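PDB 4GKP: spindle pole body-associated protein VIK1 from Candida glabrata, which probably binds microtubules as the noncatalytic partner of the kinesin Kar3, this chain being its truncated neck and C-terminal motor homology domain. Local coordinates for residues R16-I21 against F50-Q55; N84-G89 against K237-T242; L116-L121 against Q128-N133; I183-F188 against Y204-Y209; T242-V247 against S267-P272. All blocks are in the same frame, centred on the assembly; numbering follows the deposited sequence.

Interaction 1. Residues R16-I21 against F50-Q55; sequences RLFANI and FTKLIQ
Two parallel strands of the large mixed sheet in this kinesin-motor-like fold meet here, Phe18 to Ile21 running in step with Lys52 to Gln55; Ala19 N donates to Lys52 O, Ile54 N to Ala19 O and Ile21 N to Ile54 O. On the face of Leu17, Ala19 and Ile21, the small Ala19 methyl is the bump that fits against the flat of Phe50: CB sits 3.9 Å from the ring centroid, almost exactly on the ring normal. With CG anti to the carbonyl carbon (chi1 -65°), Phe50 presents that face to Ala19. Farther along, Ile21 CD1 rests obliquely on Leu53 CG, and Ile39 of strand 38-41 touches Ala19, Ile21 and Phe50. On the other face the Phe18 ring turns an edge to Lys52 CB, 3.6 Å from its CD1, while Ile54 CD1 tucks against Phe18 CB; helix 68-78 packs on this side. Just before the paired run the Thr51 hydroxyl serves as acceptor: Leu17 N donates to Thr51 OG1 at 2.9 Å, nearly straight at 170°.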
# COMPACT_ATOMS: atom_id res chain seq x y z
N ARG A 16 -3.97 0.68 -10.91
CA ARG A 16 -5.14 0.67 -9.98
C ARG A 16 -4.94 1.75 -8.95
O ARG A 16 -4.06 1.65 -8.09
CB ARG A 16 -5.30 -0.69 -9.28
CG ARG A 16 -5.59 -1.84 -10.23
CD ARG A 16 -4.96 -3.14 -9.74
NE ARG A 16 -4.76 -4.07 -10.86
CZ ARG A 16 -3.59 -4.35 -11.43
NH1 ARG A 16 -2.44 -3.81 -11.00
NH2 ARG A 16 -3.57 -5.20 -12.45
N LEU A 17 -5.75 2.79 -9.04
CA LEU A 17 -5.52 3.98 -8.25
C LEU A 17 -6.76 4.35 -7.49
O LEU A 17 -7.76 4.73 -8.09
CB LEU A 17 -5.11 5.15 -9.13
CG LEU A 17 -3.92 5.04 -10.07
CD1 LEU A 17 -4.01 6.19 -11.05
CD2 LEU A 17 -2.59 5.09 -9.34
N PHE A 18 -6.68 4.25 -6.18
CA PHE A 18 -7.79 4.56 -5.34
C PHE A 18 -7.54 5.88 -4.61
O PHE A 18 -6.42 6.18 -4.20
CB PHE A 18 -8.08 3.39 -4.40
CG PHE A 18 -8.22 2.08 -5.12
CD1 PHE A 18 -9.43 1.71 -5.69
CD2 PHE A 18 -7.13 1.22 -5.26
CE1 PHE A 18 -9.56 0.51 -6.37
CE2 PHE A 18 -7.26 0.02 -5.95
CZ PHE A 18 -8.47 -0.34 -6.51
N ALA A 19 -8.61 6.65 -4.46
CA ALA A 19 -8.58 7.88 -3.69
C ALA A 19 -9.43 7.70 -2.46
O ALA A 19 -10.63 7.51 -2.56
CB ALA A 19 -9.07 9.06 -4.52
N ASN A 20 -8.80 7.72 -1.30
CA ASN A 20 -9.52 7.69 -0.06
C ASN A 20 -9.86 9.15 0.24
O ASN A 20 -8.99 9.94 0.62
CB ASN A 20 -8.65 7.04 1.03
CG ASN A 20 -9.46 6.45 2.15
OD1 ASN A 20 -10.68 6.33 2.06
ND2 ASN A 20 -8.79 6.05 3.22
N ILE A 21 -11.12 9.49 0.02
CA ILE A 21 -11.61 10.86 0.07
C ILE A 21 -12.06 11.09 1.50
O ILE A 21 -13.03 10.48 1.95
CB ILE A 21 -12.83 11.05 -0.88
CG1 ILE A 21 -12.52 10.55 -2.31
CG2 ILE A 21 -13.36 12.48 -0.88
CD1 ILE A 21 -11.64 11.47 -3.12
N PHE A 50 -9.25 8.44 -11.38
CA PHE A 50 -8.92 7.28 -10.56
C PHE A 50 -9.74 6.05 -10.98
O PHE A 50 -10.79 6.19 -11.63
CB PHE A 50 -9.20 7.61 -9.09
CG PHE A 50 -8.31 8.69 -8.53
CD1 PHE A 50 -7.03 8.39 -8.07
CD2 PHE A 50 -8.74 10.02 -8.48
CE1 PHE A 50 -6.21 9.38 -7.56
CE2 PHE A 50 -7.93 11.02 -7.96
CZ PHE A 50 -6.66 10.70 -7.50
N THR A 51 -9.28 4.86 -10.60
CA THR A 51 -10.08 3.65 -10.71
C THR A 51 -11.33 3.78 -9.86
O THR A 51 -12.43 3.45 -10.31
CB THR A 51 -9.33 2.40 -10.21
OG1 THR A 51 -8.01 2.36 -10.77
CG2 THR A 51 -10.12 1.13 -10.58
N LYS A 52 -11.16 4.25 -8.64
CA LYS A 52 -12.25 4.33 -7.70
C LYS A 52 -11.99 5.42 -6.65
O LYS A 52 -10.91 5.49 -6.07
CB LYS A 52 -12.47 2.96 -7.04
CG LYS A 52 -13.67 2.85 -6.11
CD LYS A 52 -14.94 2.51 -6.88
CE LYS A 52 -16.16 2.54 -5.97
NZ LYS A 52 -16.23 1.32 -5.12
N LEU A 53 -12.98 6.28 -6.45
CA LEU A 53 -13.02 7.14 -5.28
C LEU A 53 -13.68 6.35 -4.17
O LEU A 53 -14.64 5.63 -4.41
CB LEU A 53 -13.85 8.40 -5.55
CG LEU A 53 -13.22 9.66 -6.15
CD1 LEU A 53 -12.14 9.38 -7.19
CD2 LEU A 53 -14.32 10.55 -6.72
N ILE A 54 -13.15 6.48 -2.97
CA ILE A 54 -13.79 5.91 -1.80
C ILE A 54 -14.24 7.08 -0.95
O ILE A 54 -13.42 7.91 -0.56
CB ILE A 54 -12.82 5.01 -1.01
CG1 ILE A 54 -12.43 3.80 -1.87
CG2 ILE A 54 -13.45 4.56 0.30
CD1 ILE A 54 -10.97 3.44 -1.81
N GLN A 55 -15.55 7.15 -0.71
CA GLN A 55 -16.13 8.15 0.17
C GLN A 55 -15.93 7.77 1.64
O GLN A 55 -16.53 6.82 2.16
CB GLN A 55 -17.63 8.36 -0.12
CG GLN A 55 -18.20 9.60 0.55
CD GLN A 55 -19.71 9.62 0.65
OE1 GLN A 55 -20.36 8.58 0.59
NE2 GLN A 55 -20.28 10.80 0.84

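Interaction 2. Residues N84-G89 against K237-T242; sequences NLFSVG and KIFHDT
Phe86 lays the tip of its ring beside that of Phe239, with planes 24° apart but slid so far that they barely overlap. The centroids are 5.2 Å apart; Phe239 CE1 comes within 3.5 Å of Phe86 CE1, and Phe86 CZ is as close. Ile238 comes in next to them, its CG2 branch reaching both Phe86 CE1 and the amide of Asn84. Asn84 CG occupies the crowded position between backbone N and carbonyl carbon (chi1 73°), which sends ND2 toward the end of the helix, where it donates to Thr242 OG1 at 2.7 Å with the acceptor close to the amide plane. Thr242 OG1 in turn donates to Ile238 O, also at 2.7 Å, and that carbonyl takes the Thr242 N-H as well. Asn84 ND2 has a second acceptor in Ser244 OG, so a buried amide is well supplied. This is the helix-on-sheet packing of an alpha/beta core, here strand 83-88 under the last turn of helix 230-241 in the kinesin-like motor homology domain.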
# COMPACT_ATOMS: atom_id res chain seq x y z
N ASN A 84 1.55 -5.94 -4.79
CA ASN A 84 1.77 -4.89 -3.81
C ASN A 84 0.56 -3.98 -3.61
O ASN A 84 -0.36 -3.97 -4.43
CB ASN A 84 3.01 -4.08 -4.19
CG ASN A 84 2.78 -3.18 -5.38
OD1 ASN A 84 1.94 -2.28 -5.33
ND2 ASN A 84 3.53 -3.40 -6.46
N LEU A 85 0.58 -3.23 -2.51
CA LEU A 85 -0.33 -2.12 -2.31
C LEU A 85 0.50 -0.99 -1.74
O LEU A 85 1.24 -1.21 -0.79
CB LEU A 85 -1.48 -2.48 -1.34
CG LEU A 85 -2.42 -1.35 -0.91
CD1 LEU A 85 -3.24 -0.78 -2.07
CD2 LEU A 85 -3.34 -1.78 0.24
N PHE A 86 0.38 0.20 -2.34
CA PHE A 86 1.01 1.40 -1.78
C PHE A 86 -0.01 2.26 -1.08
O PHE A 86 -1.07 2.52 -1.63
CB PHE A 86 1.60 2.26 -2.88
CG PHE A 86 2.90 1.76 -3.41
CD1 PHE A 86 2.93 0.72 -4.34
CD2 PHE A 86 4.10 2.37 -3.02
CE1 PHE A 86 4.14 0.28 -4.85
CE2 PHE A 86 5.31 1.93 -3.52
CZ PHE A 86 5.33 0.88 -4.44
N SER A 87 0.31 2.70 0.13
CA SER A 87 -0.53 3.65 0.84
C SER A 87 0.24 4.96 0.94
O SER A 87 1.30 5.02 1.58
CB SER A 87 -0.90 3.13 2.23
OG SER A 87 -1.52 4.16 2.99
N VAL A 88 -0.30 5.99 0.27
CA VAL A 88 0.34 7.30 0.15
C VAL A 88 -0.54 8.38 0.81
O VAL A 88 -1.71 8.51 0.48
CB VAL A 88 0.60 7.67 -1.33
CG1 VAL A 88 1.28 9.04 -1.46
CG2 VAL A 88 1.40 6.57 -2.04
N GLY A 89 0.04 9.12 1.74
CA GLY A 89 -0.68 10.11 2.54
C GLY A 89 0.27 11.07 3.25
O GLY A 89 1.35 11.39 2.74
N LYS A 237 12.18 -2.29 -8.69
CA LYS A 237 12.04 -3.75 -8.68
C LYS A 237 10.57 -4.18 -8.42
O LYS A 237 10.08 -5.13 -9.05
CB LYS A 237 12.99 -4.36 -7.65
CG LYS A 237 12.81 -5.85 -7.39
CD LYS A 237 13.25 -6.69 -8.57
CE LYS A 237 12.78 -8.13 -8.43
NZ LYS A 237 12.93 -8.89 -9.69
N ILE A 238 9.90 -3.45 -7.52
CA ILE A 238 8.49 -3.65 -7.17
C ILE A 238 7.54 -3.29 -8.33
O ILE A 238 6.68 -4.10 -8.71
CB ILE A 238 8.13 -2.89 -5.86
CG1 ILE A 238 8.84 -3.53 -4.66
CG2 ILE A 238 6.64 -2.86 -5.60
CD1 ILE A 238 8.97 -2.63 -3.46
N PHE A 239 7.72 -2.09 -8.92
CA PHE A 239 6.92 -1.69 -10.10
C PHE A 239 7.14 -2.60 -11.31
O PHE A 239 6.23 -2.77 -12.13
CB PHE A 239 7.17 -0.23 -10.53
CG PHE A 239 6.80 0.79 -9.50
CD1 PHE A 239 5.61 0.69 -8.78
CD2 PHE A 239 7.63 1.88 -9.25
CE1 PHE A 239 5.27 1.64 -7.83
CE2 PHE A 239 7.30 2.83 -8.29
CZ PHE A 239 6.12 2.70 -7.58
N HIS A 240 8.33 -3.20 -11.42
CA HIS A 240 8.61 -4.03 -12.59
C HIS A 240 8.22 -5.46 -12.42
O HIS A 240 7.82 -6.10 -13.38
CB HIS A 240 10.09 -3.94 -13.00
CG HIS A 240 10.40 -4.64 -14.31
ND1 HIS A 240 10.98 -5.86 -14.36
CD2 HIS A 240 10.17 -4.26 -15.63
CE1 HIS A 240 11.12 -6.23 -15.65
NE2 HIS A 240 10.62 -5.25 -16.43
N ASP A 241 8.33 -5.99 -11.20
CA ASP A 241 8.17 -7.42 -10.99
C ASP A 241 6.98 -7.88 -10.14
O ASP A 241 6.84 -9.08 -9.87
CB ASP A 241 9.48 -8.01 -10.46
CG ASP A 241 10.52 -8.13 -11.54
OD1 ASP A 241 10.27 -8.84 -12.54
OD2 ASP A 241 11.60 -7.50 -11.41
N THR A 242 6.13 -6.93 -9.72
CA THR A 242 4.90 -7.22 -8.98
C THR A 242 3.78 -6.37 -9.56
O THR A 242 4.05 -5.28 -10.07
CB THR A 242 5.02 -6.95 -7.45
OG1 THR A 242 5.03 -5.55 -7.18
CG2 THR A 242 6.29 -7.54 -6.88

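Interaction 3. Residues L116-L121 against Q128-N133; sequences LQYVML and QDLLSN
A beta hairpin carries this contact: strand 112-121 turns back into the short strand 128-129, which lies at the margin of the main sheet of the motor-like fold. Met120 and Gln128 form an antiparallel hydrogen-bonded pair, each N-H reaching the other's carbonyl at 3.0 Å, and Val119 faces Asp129 as the non-hydrogen-bonded pair. Beyond it Leu130 N still donates to Tyr118 O.

Leu130 is the side chain to follow. Leu130 CB lies 3.4 Å from Tyr118 O and also touches Tyr118 CD2. With CG anti to the carbonyl carbon (chi1 -57°), Leu130 CG comes close to Met120 N. There the side chain forks: Leu130 CD2 drifts toward Met120 CB, whereas Leu130 CD1 settles over the middle of the Tyr118 ring, 3.6 Å from the centroid and 11° off the normal, a clear CH-pi contact. The phenol ring also stacks with Phe97, and its OH bonds to Glu207 of the adjoining hairpin.

Leu131 continues the greasy cover, its CG meeting Tyr118 CB and its CD1 reaching Leu116. Its backbone is held by Asp129 OD1, which accepts from Leu131 N in an Asx turn, while Asp129 OD2 bonds to Thr157 OG1. Asp129 OD1 also accepts from a water at 2.8 Å, and that water accepts from Tyr118 N at 2.9 Å.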
# COMPACT_ATOMS: atom_id res chain seq x y z
N LEU A 116 5.41 -12.41 8.00
CA LEU A 116 5.58 -10.98 7.85
C LEU A 116 7.01 -10.56 8.21
O LEU A 116 7.60 -11.09 9.14
CB LEU A 116 4.56 -10.23 8.71
CG LEU A 116 4.69 -8.71 8.88
CD1 LEU A 116 4.50 -8.01 7.54
CD2 LEU A 116 3.72 -8.17 9.94
N GLN A 117 7.56 -9.66 7.43
CA GLN A 117 8.74 -8.90 7.81
C GLN A 117 8.43 -7.44 7.56
O GLN A 117 7.82 -7.10 6.55
CB GLN A 117 9.93 -9.31 6.98
CG GLN A 117 10.45 -10.70 7.29
CD GLN A 117 11.46 -11.15 6.26
OE1 GLN A 117 11.14 -11.28 5.07
NE2 GLN A 117 12.71 -11.34 6.70
N TYR A 118 8.87 -6.57 8.45
CA TYR A 118 8.46 -5.18 8.43
C TYR A 118 9.64 -4.25 8.70
O TYR A 118 10.19 -4.24 9.80
CB TYR A 118 7.37 -4.98 9.50
CG TYR A 118 6.66 -3.64 9.50
CD1 TYR A 118 6.61 -2.83 8.37
CD2 TYR A 118 5.98 -3.22 10.64
CE1 TYR A 118 5.94 -1.64 8.37
CE2 TYR A 118 5.30 -2.02 10.66
CZ TYR A 118 5.28 -1.24 9.53
OH TYR A 118 4.60 -0.05 9.56
N VAL A 119 10.02 -3.45 7.71
CA VAL A 119 11.11 -2.52 7.92
C VAL A 119 10.80 -1.08 7.52
O VAL A 119 10.03 -0.83 6.60
CB VAL A 119 12.38 -2.97 7.16
CG1 VAL A 119 12.94 -4.28 7.73
CG2 VAL A 119 12.12 -3.09 5.67
N MET A 120 11.42 -0.13 8.22
CA MET A 120 11.56 1.23 7.70
C MET A 120 12.80 1.32 6.80
O MET A 120 13.90 0.97 7.22
CB MET A 120 11.64 2.24 8.84
CG MET A 120 11.35 3.67 8.38
SD MET A 120 12.48 4.93 9.00
CE MET A 120 14.08 4.29 8.48
N LEU A 121 12.63 1.76 5.56
CA LEU A 121 13.74 1.88 4.62
C LEU A 121 14.08 3.34 4.34
O LEU A 121 13.19 4.19 4.37
CB LEU A 121 13.39 1.21 3.29
CG LEU A 121 13.91 -0.18 2.96
CD1 LEU A 121 13.72 -0.42 1.47
CD2 LEU A 121 15.38 -0.31 3.34
N GLN A 128 15.74 -0.20 9.22
CA GLN A 128 15.41 -0.39 10.63
C GLN A 128 14.34 -1.48 10.76
O GLN A 128 13.26 -1.37 10.17
CB GLN A 128 14.93 0.93 11.23
CG GLN A 128 14.23 0.81 12.58
CD GLN A 128 14.10 2.15 13.29
OE1 GLN A 128 14.65 3.17 12.85
NE2 GLN A 128 13.37 2.15 14.41
N ASP A 129 14.63 -2.52 11.54
CA ASP A 129 13.72 -3.65 11.68
C ASP A 129 12.66 -3.35 12.72
O ASP A 129 12.95 -3.25 13.91
CB ASP A 129 14.48 -4.94 12.01
CG ASP A 129 13.55 -6.14 12.35
OD1 ASP A 129 12.30 -6.08 12.20
OD2 ASP A 129 14.12 -7.16 12.79
N LEU A 130 11.42 -3.27 12.28
CA LEU A 130 10.32 -2.86 13.15
C LEU A 130 9.72 -3.98 13.99
O LEU A 130 8.82 -3.73 14.80
CB LEU A 130 9.24 -2.17 12.31
CG LEU A 130 9.72 -0.96 11.52
CD1 LEU A 130 8.51 -0.29 10.89
CD2 LEU A 130 10.48 0.03 12.40
N LEU A 131 10.21 -5.21 13.81
CA LEU A 131 9.69 -6.36 14.57
C LEU A 131 10.63 -6.93 15.66
O LEU A 131 10.22 -7.82 16.40
CB LEU A 131 9.23 -7.49 13.62
CG LEU A 131 8.04 -7.26 12.68
CD1 LEU A 131 7.85 -8.43 11.71
CD2 LEU A 131 6.74 -6.98 13.43
N SER A 132 11.85 -6.42 15.75
CA SER A 132 12.85 -6.98 16.68
C SER A 132 12.60 -6.70 18.17
O SER A 132 11.84 -5.78 18.52
CB SER A 132 14.26 -6.52 16.30
OG SER A 132 14.29 -5.13 16.15
N ASN A 133 13.25 -7.50 19.02
CA ASN A 133 13.08 -7.48 20.49
C ASN A 133 13.18 -6.09 21.13
O ASN A 133 13.98 -5.26 20.70
CB ASN A 133 14.10 -8.43 21.15
O HOH W 1 11.09 -7.41 10.08

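Interaction 4. Residues I183-F188 against Y204-Y209; sequences IGLSKF and YFIEIY
Strands 183-188 and 204-208 run antiparallel, 169° between their directions, as neighbours in a hairpin near the middle of the sheet, with four backbone hydrogen bonds between Gly184 and Glu207 and between Ser186 and Phe205. Gly184 and Glu207 draw in closest, Gly184 N meeting Glu207 O at 2.7 Å on a lone pair.

On the face of Leu185 and Ile206 the side chains lie alongside one another. Leu185 CD1 nests against Ile206 CG1 at 3.6 Å. Ile183 meets the other branch, its CD1 on Ile206 CG2, and its CG2 touches Ile208 CG1. Lys187, extended with CG anti to the backbone N, runs beside the Tyr204 ring, its CG 3.7 Å from Tyr204 CE1; its ammonium goes on to Ile152 O and Thr151 OG1.

The opposite face is mixed. The Phe188 ring turns an edge to Phe205 CB, while the carboxylate of Glu207 folds over Gly184, OE1 lying 3.9 Å from its CA. A water bridges this face, donating to Phe205 O at 2.7 Å and to Glu207 OE1 at 2.8 Å and bonding to Ser186 OG. Because Tyr118 OH also bonds to OE1, the buried carboxylate has more than one partner, which is consistent with a carboxylate that stays ionised.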
# COMPACT_ATOMS: atom_id res chain seq x y z
N ILE A 183 10.47 4.99 3.97
CA ILE A 183 9.23 4.28 3.63
C ILE A 183 8.99 3.11 4.59
O ILE A 183 9.94 2.55 5.15
CB ILE A 183 9.17 3.81 2.16
CG1 ILE A 183 10.19 2.71 1.88
CG2 ILE A 183 9.33 4.98 1.21
CD1 ILE A 183 9.87 1.87 0.66
N GLY A 184 7.72 2.77 4.77
CA GLY A 184 7.33 1.55 5.49
C GLY A 184 7.26 0.44 4.46
O GLY A 184 6.59 0.58 3.44
N LEU A 185 7.98 -0.64 4.69
CA LEU A 185 8.01 -1.76 3.76
C LEU A 185 7.70 -3.03 4.54
O LEU A 185 8.48 -3.44 5.42
CB LEU A 185 9.37 -1.87 3.06
CG LEU A 185 9.62 -3.01 2.04
CD1 LEU A 185 8.70 -2.98 0.84
CD2 LEU A 185 11.05 -2.97 1.52
N SER A 186 6.53 -3.60 4.26
CA SER A 186 6.11 -4.89 4.83
C SER A 186 6.17 -5.93 3.72
O SER A 186 5.69 -5.69 2.61
CB SER A 186 4.66 -4.82 5.33
OG SER A 186 4.56 -4.08 6.52
N LYS A 187 6.76 -7.08 4.01
CA LYS A 187 6.75 -8.17 3.05
C LYS A 187 6.02 -9.36 3.65
O LYS A 187 6.43 -9.88 4.70
CB LYS A 187 8.16 -8.58 2.65
CG LYS A 187 8.15 -9.75 1.67
CD LYS A 187 9.53 -10.32 1.45
CE LYS A 187 9.46 -11.55 0.55
NZ LYS A 187 10.83 -11.96 0.15
N PHE A 188 4.94 -9.78 3.01
CA PHE A 188 4.20 -10.94 3.45
C PHE A 188 4.52 -12.06 2.47
O PHE A 188 4.51 -11.86 1.26
CB PHE A 188 2.68 -10.71 3.43
CG PHE A 188 2.18 -9.61 4.34
CD1 PHE A 188 2.31 -8.26 3.99
CD2 PHE A 188 1.49 -9.92 5.51
CE1 PHE A 188 1.80 -7.24 4.80
CE2 PHE A 188 0.98 -8.91 6.34
CZ PHE A 188 1.12 -7.57 5.98
N TYR A 204 3.70 -7.02 -1.03
CA TYR A 204 4.38 -5.87 -0.41
C TYR A 204 3.39 -4.78 -0.08
O TYR A 204 2.62 -4.33 -0.96
CB TYR A 204 5.48 -5.30 -1.32
CG TYR A 204 6.50 -6.31 -1.73
CD1 TYR A 204 7.60 -6.58 -0.92
CD2 TYR A 204 6.34 -7.04 -2.91
CE1 TYR A 204 8.54 -7.53 -1.29
CE2 TYR A 204 7.27 -8.00 -3.29
CZ TYR A 204 8.37 -8.24 -2.47
OH TYR A 204 9.29 -9.17 -2.83
N PHE A 205 3.40 -4.36 1.17
CA PHE A 205 2.61 -3.22 1.61
C PHE A 205 3.54 -2.06 1.94
O PHE A 205 4.32 -2.12 2.88
CB PHE A 205 1.74 -3.55 2.82
CG PHE A 205 0.91 -2.40 3.30
CD1 PHE A 205 -0.03 -1.79 2.45
CD2 PHE A 205 1.07 -1.89 4.59
CE1 PHE A 205 -0.79 -0.71 2.88
CE2 PHE A 205 0.30 -0.83 5.03
CZ PHE A 205 -0.64 -0.24 4.18
N ILE A 206 3.42 -1.01 1.15
CA ILE A 206 4.38 0.07 1.21
C ILE A 206 3.71 1.33 1.66
O ILE A 206 2.73 1.78 1.06
CB ILE A 206 5.10 0.22 -0.14
CG1 ILE A 206 5.98 -1.02 -0.37
CG2 ILE A 206 5.96 1.48 -0.14
CD1 ILE A 206 5.96 -1.53 -1.80
N GLU A 207 4.23 1.85 2.77
CA GLU A 207 3.72 3.04 3.43
C GLU A 207 4.62 4.23 3.11
O GLU A 207 5.82 4.23 3.43
CB GLU A 207 3.68 2.82 4.94
CG GLU A 207 2.63 1.85 5.46
CD GLU A 207 2.88 1.47 6.92
OE1 GLU A 207 3.95 0.89 7.22
OE2 GLU A 207 2.01 1.75 7.78
N ILE A 208 4.05 5.23 2.47
CA ILE A 208 4.78 6.45 2.13
C ILE A 208 4.01 7.65 2.69
O ILE A 208 3.03 8.10 2.10
CB ILE A 208 4.95 6.57 0.61
CG1 ILE A 208 5.79 5.39 0.11
CG2 ILE A 208 5.61 7.90 0.24
CD1 ILE A 208 5.79 5.21 -1.38
N TYR A 209 4.45 8.12 3.86
CA TYR A 209 3.80 9.24 4.54
C TYR A 209 4.74 10.43 4.79
O TYR A 209 4.40 11.32 5.58
CB TYR A 209 3.18 8.79 5.87
CG TYR A 209 2.25 7.62 5.74
CD1 TYR A 209 1.25 7.61 4.77
CD2 TYR A 209 2.35 6.53 6.60
CE1 TYR A 209 0.40 6.53 4.64
CE2 TYR A 209 1.50 5.44 6.48
CZ TYR A 209 0.53 5.45 5.50
OH TYR A 209 -0.34 4.40 5.36
O HOH W 2 4.40 -1.31 5.47

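Interaction 5. Residues T242-V247 against S267-P272; sequences TKSAFV and SFIRNP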
# COMPACT_ATOMS: atom_id res chain seq x y z
N THR A 242 6.13 -6.93 -9.72
CA THR A 242 4.90 -7.22 -8.98
C THR A 242 3.78 -6.37 -9.56
O THR A 242 4.05 -5.28 -10.07
CB THR A 242 5.02 -6.95 -7.45
OG1 THR A 242 5.03 -5.55 -7.18
CG2 THR A 242 6.29 -7.54 -6.88
N LYS A 243 2.54 -6.87 -9.52
CA LYS A 243 1.35 -6.04 -9.79
C LYS A 243 1.19 -4.96 -8.72
O LYS A 243 1.44 -5.19 -7.54
CB LYS A 243 0.09 -6.88 -9.85
CG LYS A 243 -0.02 -7.74 -11.09
CD LYS A 243 -1.22 -8.66 -11.03
CE LYS A 243 -2.41 -8.10 -11.78
NZ LYS A 243 -3.47 -9.13 -11.98
N SER A 244 0.76 -3.78 -9.17
CA SER A 244 0.71 -2.58 -8.35
C SER A 244 -0.71 -2.11 -8.08
O SER A 244 -1.62 -2.31 -8.89
CB SER A 244 1.53 -1.46 -9.00
OG SER A 244 2.93 -1.72 -8.90
N ALA A 245 -0.90 -1.49 -6.92
CA ALA A 245 -2.15 -0.82 -6.58
C ALA A 245 -1.78 0.25 -5.59
O ALA A 245 -0.85 0.08 -4.77
CB ALA A 245 -3.16 -1.79 -5.95
N PHE A 246 -2.54 1.35 -5.67
CA PHE A 246 -2.25 2.55 -4.92
C PHE A 246 -3.49 3.11 -4.23
O PHE A 246 -4.57 3.20 -4.83
CB PHE A 246 -1.66 3.61 -5.86
CG PHE A 246 -0.43 3.17 -6.61
CD1 PHE A 246 0.83 3.30 -6.03
CD2 PHE A 246 -0.53 2.65 -7.90
CE1 PHE A 246 1.96 2.91 -6.73
CE2 PHE A 246 0.61 2.26 -8.59
CZ PHE A 246 1.86 2.39 -8.00
N VAL A 247 -3.33 3.47 -2.96
CA VAL A 247 -4.37 4.22 -2.29
C VAL A 247 -3.78 5.58 -1.87
O VAL A 247 -2.70 5.64 -1.28
CB VAL A 247 -5.01 3.44 -1.11
CG1 VAL A 247 -3.95 2.91 -0.17
CG2 VAL A 247 -5.97 4.31 -0.33
N SER A 267 -0.08 6.65 -12.44
CA SER A 267 -1.16 6.14 -13.28
C SER A 267 -0.65 5.48 -14.56
O SER A 267 -1.44 4.91 -15.31
CB SER A 267 -2.13 7.26 -13.64
OG SER A 267 -1.62 8.08 -14.68
N PHE A 268 0.65 5.56 -14.81
CA PHE A 268 1.23 4.97 -16.03
C PHE A 268 1.92 3.61 -15.81
O PHE A 268 2.40 3.00 -16.77
CB PHE A 268 2.20 5.96 -16.71
CG PHE A 268 1.51 7.12 -17.39
CD1 PHE A 268 0.74 6.92 -18.54
CD2 PHE A 268 1.63 8.42 -16.89
CE1 PHE A 268 0.09 7.98 -19.17
CE2 PHE A 268 0.99 9.49 -17.51
CZ PHE A 268 0.22 9.27 -18.66
N ILE A 269 1.96 3.15 -14.56
CA ILE A 269 2.64 1.89 -14.20
C ILE A 269 1.84 0.70 -14.70
O ILE A 269 0.63 0.61 -14.47
CB ILE A 269 2.95 1.82 -12.68
CG1 ILE A 269 4.27 2.54 -12.39
CG2 ILE A 269 3.05 0.38 -12.18
CD1 ILE A 269 4.30 3.22 -11.04
N ARG A 270 2.54 -0.21 -15.39
CA ARG A 270 1.90 -1.34 -16.07
C ARG A 270 2.17 -2.65 -15.33
O ARG A 270 3.13 -2.75 -14.56
CB ARG A 270 2.39 -1.45 -17.52
N ASN A 271 1.31 -3.64 -15.58
CA ASN A 271 1.48 -4.98 -15.03
C ASN A 271 2.79 -5.59 -15.51
O ASN A 271 3.16 -5.40 -16.67
CB ASN A 271 0.31 -5.89 -15.46
CG ASN A 271 -1.00 -5.47 -14.84
OD1 ASN A 271 -1.04 -4.84 -13.79
ND2 ASN A 271 -2.10 -5.83 -15.49
N PRO A 272 3.51 -6.31 -14.63
CA PRO A 272 4.72 -7.00 -15.08
C PRO A 272 4.39 -7.94 -16.24
O PRO A 272 3.38 -8.66 -16.19
CB PRO A 272 5.15 -7.81 -13.85
CG PRO A 272 3.98 -7.83 -12.93
CD PRO A 272 3.20 -6.59 -13.21
O HOH W 3 0.72 -3.24 -12.08
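Thr242, just past the end of helix 230-241, offers its backbone rather than its side chain: its O lies 3.5 Å from Pro272 CD, and Pro272 CG leans on the same peptide. Lys243 follows, its CG against Pro272 CD, while its CE passes 4.1 Å from Asn271 OD1. The ammonium leads elsewhere, into a salt bridge with Glu81. At Ser244 a water makes the polar link, accepting from Ser244 N at 3.0 Å and donating to Asn271 OD1 at 2.9 Å; that oxygen also receives Arg16 NH2. Ser244 also packs its CB and OG on Ile269 CG2, the OG being bonded to Asn84 ND2. Two residues on, Phe246 CZ meets Ile269 CD1 at 4.0 Å, so Ile269 straddles the two side chains. The C-terminal loop after helix 256-266, consistent with the docked neck mimic of Vik1, runs roughly antiparallel to the lead-in to strand 246-250, which is flanked in the sheet by strands 17-22 and 83-88, with Lys243 and Ala245 touching helix 68-78.

How the interactions relate
All five contacts reach one mixed sheet, from interaction 1 through the strands of interactions 5, 2 and 4 to interaction 3. Interactions 2 and 4 are the buried core, their centres about 8 Å apart; the other three are partly buried, and interactions 1 and 3 lie on opposite sides of the chain's centre. Backbone pairing dominates interactions 1, 3 and 4, parallel in the first and antiparallel in the others, whereas interaction 2 relies on side chains and interaction 5 on van der Waals packing and a bridging water. Thr242 belongs to both 2 and 5. Phe18 N bonds to Phe246 O between 1 and 5, and Gln117 O to Lys187 N between 3 and 4.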